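Local atomic coordinates of tRNA (cytosine(38)-C(5))-methyltransferase (Schizosaccharomyces pombe, PDB entry 6FDF), a protein that methylates carbon 5 of cytosine 38 in the anticodon loop of tRNA(Asp), using S-adenosyl-L-methionine as methyl donor. Residues 146-155 against 167-177. Numbering follows the deposited sequence.
Sequences CGYNLIEGIL and SRWYGLARLNF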
ATOM      1  N   CYS A 146       4.453   8.172  25.295  1.00 31.35           N
ATOM      2  CA  CYS A 146       5.169   6.925  25.527  1.00 31.06           C
ATOM      3  C   CYS A 146       6.630   6.993  25.093  1.00 32.08           C
ATOM      4  O   CYS A 146       7.277   5.948  24.974  1.00 33.89           O
ATOM      5  CB  CYS A 146       4.462   5.764  24.828  1.00 32.61           C
ATOM      6  SG  CYS A 146       2.903   5.284  25.609  1.00 35.39           S
ATOM      7  N   GLY A 147       7.162   8.190  24.866  1.00 33.85           N
ATOM      8  CA  GLY A 147       8.588   8.348  24.661  1.00 38.18           C
ATOM      9  C   GLY A 147       9.079   8.126  23.248  1.00 37.78           C
ATOM     10  O   GLY A 147      10.293   7.999  23.049  1.00 35.73           O
ATOM     11  N   TYR A 148       8.184   8.080  22.263  1.00 32.60           N
ATOM     12  CA  TYR A 148       8.601   7.887  20.880  1.00 32.53           C
ATOM     13  C   TYR A 148       9.003   9.200  20.223  1.00 36.47           C
ATOM     14  O   TYR A 148       8.428  10.261  20.487  1.00 33.60           O
ATOM     15  CB  TYR A 148       7.491   7.235  20.054  1.00 31.97           C
ATOM     16  CG  TYR A 148       7.251   5.787  20.403  1.00 33.06           C
ATOM     17  CD1 TYR A 148       6.386   5.435  21.438  1.00 29.41           C
ATOM     18  CD2 TYR A 148       7.905   4.767  19.714  1.00 30.55           C
ATOM     19  CE1 TYR A 148       6.170   4.117  21.765  1.00 28.18           C
ATOM     20  CE2 TYR A 148       7.695   3.438  20.038  1.00 28.81           C
ATOM     21  CZ  TYR A 148       6.821   3.124  21.067  1.00 30.08           C
ATOM     22  OH  TYR A 148       6.594   1.813  21.410  1.00 30.25           O
ATOM     23  N   ASN A 149      10.000   9.103  19.342  1.00 33.83           N
ATOM     24  CA  ASN A 149      10.379  10.160  18.412  1.00 34.77           C
ATOM     25  C   ASN A 149       9.702   9.838  17.083  1.00 35.13           C
ATOM     26  O   ASN A 149      10.038   8.836  16.444  1.00 32.52           O
ATOM     27  CB  ASN A 149      11.902  10.222  18.270  1.00 33.65           C
ATOM     28  CG  ASN A 149      12.378  11.425  17.477  1.00 35.93           C
ATOM     29  OD1 ASN A 149      11.779  11.794  16.465  1.00 37.73           O
ATOM     30  ND2 ASN A 149      13.481  12.032  17.921  1.00 37.66           N
ATOM     31  N   LEU A 150       8.719  10.649  16.699  1.00 33.58           N
ATOM     32  CA  LEU A 150       7.915  10.413  15.504  1.00 33.27           C
ATOM     33  C   LEU A 150       8.279  11.409  14.410  1.00 35.04           C
ATOM     34  O   LEU A 150       8.290  12.623  14.647  1.00 38.31           O
ATOM     35  CB  LEU A 150       6.420  10.516  15.820  1.00 36.75           C
ATOM     36  CG  LEU A 150       5.446  10.412  14.639  1.00 37.73           C
ATOM     37  CD1 LEU A 150       5.398   8.999  14.080  1.00 32.63           C
ATOM     38  CD2 LEU A 150       4.047  10.873  15.046  1.00 38.75           C
ATOM     39  N   ILE A 151       8.574  10.898  13.214  1.00 32.74           N
ATOM     40  CA  ILE A 151       8.662  11.733  12.020  1.00 32.49           C
ATOM     41  C   ILE A 151       7.598  11.266  11.036  1.00 33.77           C
ATOM     42  O   ILE A 151       7.180  10.104  11.056  1.00 31.36           O
ATOM     43  CB  ILE A 151      10.063  11.703  11.375  1.00 35.77           C
ATOM     44  CG1 ILE A 151      10.432  10.280  10.944  1.00 35.04           C
ATOM     45  CG2 ILE A 151      11.095  12.267  12.342  1.00 38.24           C
ATOM     46  CD1 ILE A 151      11.671  10.228  10.053  1.00 36.02           C
ATOM     47  N   GLU A 152       7.128  12.189  10.199  1.00 34.83           N
ATOM     48  CA  GLU A 152       6.058  11.859   9.268  1.00 34.49           C
ATOM     49  C   GLU A 152       6.221  12.657   7.984  1.00 31.21           C
ATOM     50  O   GLU A 152       6.889  13.694   7.952  1.00 34.17           O
ATOM     51  CB  GLU A 152       4.672  12.091   9.888  1.00 36.26           C
ATOM     52  CG  GLU A 152       4.403  13.509  10.346  1.00 42.39           C
ATOM     53  CD  GLU A 152       3.082  13.628  11.086  1.00 46.18           C
ATOM     54  OE1 GLU A 152       3.074  13.455  12.325  1.00 45.95           O
ATOM     55  OE2 GLU A 152       2.054  13.894  10.428  1.00 43.71           O
ATOM     56  N   GLY A 153       5.592  12.162   6.922  1.00 33.60           N
ATOM     57  CA  GLY A 153       5.621  12.863   5.648  1.00 36.22           C
ATOM     58  C   GLY A 153       4.729  12.179   4.637  1.00 33.93           C
ATOM     59  O   GLY A 153       4.228  11.073   4.859  1.00 30.34           O
ATOM     60  N   ILE A 154       4.528  12.871   3.515  1.00 37.27           N
ATOM     61  CA  ILE A 154       3.773  12.354   2.379  1.00 36.24           C
ATOM     62  C   ILE A 154       4.756  12.020   1.267  1.00 33.66           C
ATOM     63  O   ILE A 154       5.589  12.857   0.892  1.00 35.99           O
ATOM     64  CB  ILE A 154       2.725  13.369   1.887  1.00 39.09           C
ATOM     65  CG1 ILE A 154       1.883  13.887   3.052  1.00 48.41           C
ATOM     66  CG2 ILE A 154       1.849  12.760   0.796  1.00 40.36           C
ATOM     67  CD1 ILE A 154       0.956  12.864   3.628  1.00 48.25           C
ATOM     68  N   LEU A 155       4.649  10.806   0.731  1.00 35.90           N
ATOM     69  CA  LEU A 155       5.546  10.329  -0.309  1.00 37.58           C
ATOM     70  C   LEU A 155       4.733   9.602  -1.370  1.00 34.62           C
ATOM     71  O   LEU A 155       3.734   8.946  -1.067  1.00 34.79           O
ATOM     72  CB  LEU A 155       6.632   9.395   0.254  1.00 33.58           C
ATOM     73  CG  LEU A 155       7.585  10.003   1.286  1.00 33.46           C
ATOM     74  CD1 LEU A 155       8.352   8.910   2.022  1.00 37.64           C
ATOM     75  CD2 LEU A 155       8.547  10.972   0.605  1.00 37.80           C
ATOM     76  N   SER A 167       0.140   8.765  -3.556  1.00 35.08           N
ATOM     77  CA  SER A 167       0.578   9.564  -2.419  1.00 31.45           C
ATOM     78  C   SER A 167       0.021   8.970  -1.137  1.00 32.73           C
ATOM     79  O   SER A 167      -1.178   8.688  -1.036  1.00 32.92           O
ATOM     80  CB  SER A 167       0.138  11.020  -2.574  1.00 36.42           C
ATOM     81  OG  SER A 167       0.776  11.616  -3.689  1.00 39.16           O
ATOM     82  N   ARG A 168       0.899   8.761  -0.162  1.00 31.19           N
ATOM     83  CA  ARG A 168       0.517   8.175   1.112  1.00 29.87           C
ATOM     84  C   ARG A 168       1.240   8.896   2.235  1.00 33.01           C
ATOM     85  O   ARG A 168       2.352   9.397   2.054  1.00 30.87           O
ATOM     86  CB  ARG A 168       0.853   6.680   1.165  1.00 30.10           C
ATOM     87  CG  ARG A 168       0.070   5.843   0.171  1.00 31.80           C
ATOM     88  CD  ARG A 168      -1.400   5.866   0.561  1.00 33.87           C
ATOM     89  NE  ARG A 168      -2.204   4.887  -0.162  1.00 37.61           N
ATOM     90  CZ  ARG A 168      -2.978   5.170  -1.207  1.00 37.54           C
ATOM     91  NH1 ARG A 168      -3.693   4.204  -1.777  1.00 37.56           N
ATOM     92  NH2 ARG A 168      -3.043   6.410  -1.677  1.00 41.80           N
ATOM     93  N   TRP A 169       0.591   8.937   3.397  1.00 31.51           N
ATOM     94  CA  TRP A 169       1.204   9.414   4.626  1.00 31.48           C
ATOM     95  C   TRP A 169       1.948   8.272   5.299  1.00 29.80           C
ATOM     96  O   TRP A 169       1.485   7.128   5.287  1.00 28.65           O
ATOM     97  CB  TRP A 169       0.132   9.964   5.570  1.00 31.25           C
ATOM     98  CG  TRP A 169       0.642  10.450   6.897  1.00 32.80           C
ATOM     99  CD1 TRP A 169       1.028  11.721   7.212  1.00 34.64           C
ATOM    100  CD2 TRP A 169       0.781   9.678   8.099  1.00 30.02           C
ATOM    101  NE1 TRP A 169       1.414  11.788   8.531  1.00 35.22           N
ATOM    102  CE2 TRP A 169       1.272  10.549   9.098  1.00 33.54           C
ATOM    103  CE3 TRP A 169       0.544   8.338   8.426  1.00 32.27           C
ATOM    104  CZ2 TRP A 169       1.533  10.124  10.400  1.00 36.61           C
ATOM    105  CZ3 TRP A 169       0.803   7.914   9.724  1.00 31.34           C
ATOM    106  CH2 TRP A 169       1.294   8.805  10.693  1.00 31.28           C
ATOM    107  N   TYR A 170       3.103   8.591   5.885  1.00 29.63           N
ATOM    108  CA  TYR A 170       3.892   7.627   6.640  1.00 31.84           C
ATOM    109  C   TYR A 170       4.312   8.227   7.969  1.00 30.25           C
ATOM    110  O   TYR A 170       4.750   9.382   8.027  1.00 29.24           O
ATOM    111  CB  TYR A 170       5.147   7.199   5.879  1.00 33.10           C
ATOM    112  CG  TYR A 170       4.864   6.560   4.552  1.00 31.13           C
ATOM    113  CD1 TYR A 170       4.685   5.192   4.445  1.00 31.17           C
ATOM    114  CD2 TYR A 170       4.821   7.329   3.389  1.00 32.29           C
ATOM    115  CE1 TYR A 170       4.451   4.599   3.218  1.00 33.16           C
ATOM    116  CE2 TYR A 170       4.579   6.747   2.165  1.00 33.59           C
ATOM    117  CZ  TYR A 170       4.397   5.382   2.085  1.00 33.11           C
ATOM    118  OH  TYR A 170       4.152   4.794   0.867  1.00 33.56           O
ATOM    119  N   GLY A 171       4.174   7.438   9.032  1.00 32.77           N
ATOM    120  CA  GLY A 171       4.725   7.779  10.328  1.00 31.10           C
ATOM    121  C   GLY A 171       5.772   6.765  10.741  1.00 29.29           C
ATOM    122  O   GLY A 171       5.508   5.559  10.724  1.00 29.72           O
ATOM    123  N   LEU A 172       6.971   7.239  11.060  1.00 29.37           N
ATOM    124  CA  LEU A 172       8.071   6.400  11.527  1.00 28.92           C
ATOM    125  C   LEU A 172       8.391   6.816  12.952  1.00 26.14           C
ATOM    126  O   LEU A 172       8.671   7.993  13.201  1.00 30.41           O
ATOM    127  CB  LEU A 172       9.309   6.559  10.637  1.00 30.40           C
ATOM    128  CG  LEU A 172       9.379   5.793   9.311  1.00 32.16           C
ATOM    129  CD1 LEU A 172       8.259   6.194   8.364  1.00 37.19           C
ATOM    130  CD2 LEU A 172      10.732   6.019   8.653  1.00 32.82           C
ATOM    131  N   ALA A 173       8.362   5.859  13.883  1.00 27.14           N
ATOM    132  CA  ALA A 173       8.547   6.161  15.300  1.00 30.33           C
ATOM    133  C   ALA A 173       9.648   5.286  15.881  1.00 28.92           C
ATOM    134  O   ALA A 173       9.641   4.069  15.679  1.00 29.91           O
ATOM    135  CB  ALA A 173       7.243   5.951  16.090  1.00 29.08           C
ATOM    136  N   ARG A 174      10.591   5.909  16.590  1.00 30.29           N
ATOM    137  CA  ARG A 174      11.621   5.207  17.347  1.00 30.73           C
ATOM    138  C   ARG A 174      11.454   5.515  18.826  1.00 27.31           C
ATOM    139  O   ARG A 174      11.400   6.687  19.214  1.00 32.69           O
ATOM    140  CB  ARG A 174      13.033   5.620  16.915  1.00 32.97           C
ATOM    141  CG  ARG A 174      13.400   5.317  15.477  1.00 32.88           C
ATOM    142  CD  ARG A 174      14.730   5.963  15.165  1.00 32.65           C
ATOM    143  NE  ARG A 174      15.249   5.589  13.853  1.00 35.26           N
ATOM    144  CZ  ARG A 174      16.261   6.214  13.252  1.00 37.81           C
ATOM    145  NH1 ARG A 174      16.670   5.827  12.047  1.00 37.38           N
ATOM    146  NH2 ARG A 174      16.858   7.242  13.852  1.00 41.24           N
ATOM    147  N   LEU A 175      11.397   4.467  19.648  1.00 29.96           N
ATOM    148  CA  LEU A 175      11.325   4.641  21.095  1.00 31.78           C
ATOM    149  C   LEU A 175      12.625   5.228  21.641  1.00 34.31           C
ATOM    150  O   LEU A 175      13.721   4.774  21.288  1.00 35.36           O
ATOM    151  CB  LEU A 175      11.031   3.297  21.757  1.00 31.07           C
ATOM    152  CG  LEU A 175      10.835   3.293  23.272  1.00 31.85           C
ATOM    153  CD1 LEU A 175       9.552   4.014  23.664  1.00 36.17           C
ATOM    154  CD2 LEU A 175      10.812   1.861  23.768  1.00 32.90           C
ATOM    155  N   ASN A 176      12.495   6.233  22.513  1.00 30.65           N
ATOM    156  CA  ASN A 176      13.619   6.822  23.254  1.00 35.69           C
ATOM    157  C   ASN A 176      14.814   7.152  22.354  1.00 42.42           C
ATOM    158  O   ASN A 176      15.960   6.800  22.644  1.00 43.19           O
ATOM    159  CB  ASN A 176      14.049   5.905  24.405  1.00 41.45           C
ATOM    160  CG  ASN A 176      12.935   5.663  25.415  1.00 43.58           C
ATOM    161  OD1 ASN A 176      12.768   4.550  25.921  1.00 45.03           O
ATOM    162  ND2 ASN A 176      12.181   6.710  25.727  1.00 40.25           N
ATOM    163  N   PHE A 177      14.548   7.853  21.254  1.00 40.01           N
ATOM    164  CA  PHE A 177      15.595   8.277  20.330  1.00 40.91           C
ATOM    165  C   PHE A 177      15.725   9.795  20.381  1.00 41.00           C
ATOM    166  O   PHE A 177      14.746  10.511  20.145  1.00 40.56           O
ATOM    167  CB  PHE A 177      15.295   7.813  18.904  1.00 39.35           C
ATOM    168  CG  PHE A 177      16.256   8.350  17.884  1.00 41.56           C
ATOM    169  CD1 PHE A 177      17.524   7.803  17.757  1.00 43.44           C
ATOM    170  CD2 PHE A 177      15.899   9.401  17.056  1.00 41.16           C
ATOM    171  CE1 PHE A 177      18.420   8.297  16.825  1.00 44.35           C
ATOM    172  CE2 PHE A 177      16.789   9.899  16.121  1.00 44.48           C
ATOM    173  CZ  PHE A 177      18.050   9.343  16.004  1.00 44.72           C
TER
HETATM  174  O   HOH W   1      12.224   9.583  22.008  1.00 45.15           O
HETATM  175  O   HOH W   2       4.327   6.207  -1.278  1.00 35.67           O
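Arg168 and Leu155 form the first hydrogen-bonded pair of an antiparallel strand pairing, each backbone N donating to the other's O. At Trp169, CG lies anti to the backbone N (chi1 178°), which lays the indole along the strand toward Gly171 and Glu152. Its NE1 donates to Glu152 OE2 at 2.9 Å; the oxygen lies close to the ring plane but is approached from above the carboxylate plane, the two planes standing 84° apart. Glu152 OE1 forms a salt bridge with Arg140, so the carboxylate joins indole to helix 134-145. Ile154 CD1 meets the indole edge, 3.6 Å from Trp169 CB. A leucine in place of Trp169 would probably leave Glu152 OE2 without its indole donor and open a gap over Gly171 and beside Glu152 CB. Tyr170 reaches Leu155 on the other face of the sheet, CE2 3.9 Å from Leu155 CB, while a water bridges its OH to Leu155 O. Glycine suits position 171, since a CB would run into Trp169 CH2. Leu172 N donates to Ile151 O and Ile151 N to Leu172 O, both at 2.9 Å. Ala173 CB touches Tyr148 CD2. Leu175 sets CD1 over the Tyr148 ring, 3.9 Å from its centroid and 12° off the normal, a CH-pi contact. Beyond the strand, Phe177 O accepts from Asn149 ND2 at 3.0 Å, from above the carbonyl plane; Asn149 OD1 accepts a hydrogen bond from Trp181 NE1. Strand 168-175 runs antiparallel to both 121-127 and the outermost strand 148-155, the reversed seventh strand of the class I methyltransferase Rossmann-like sheet, order 3-2-1-4-5-7-6.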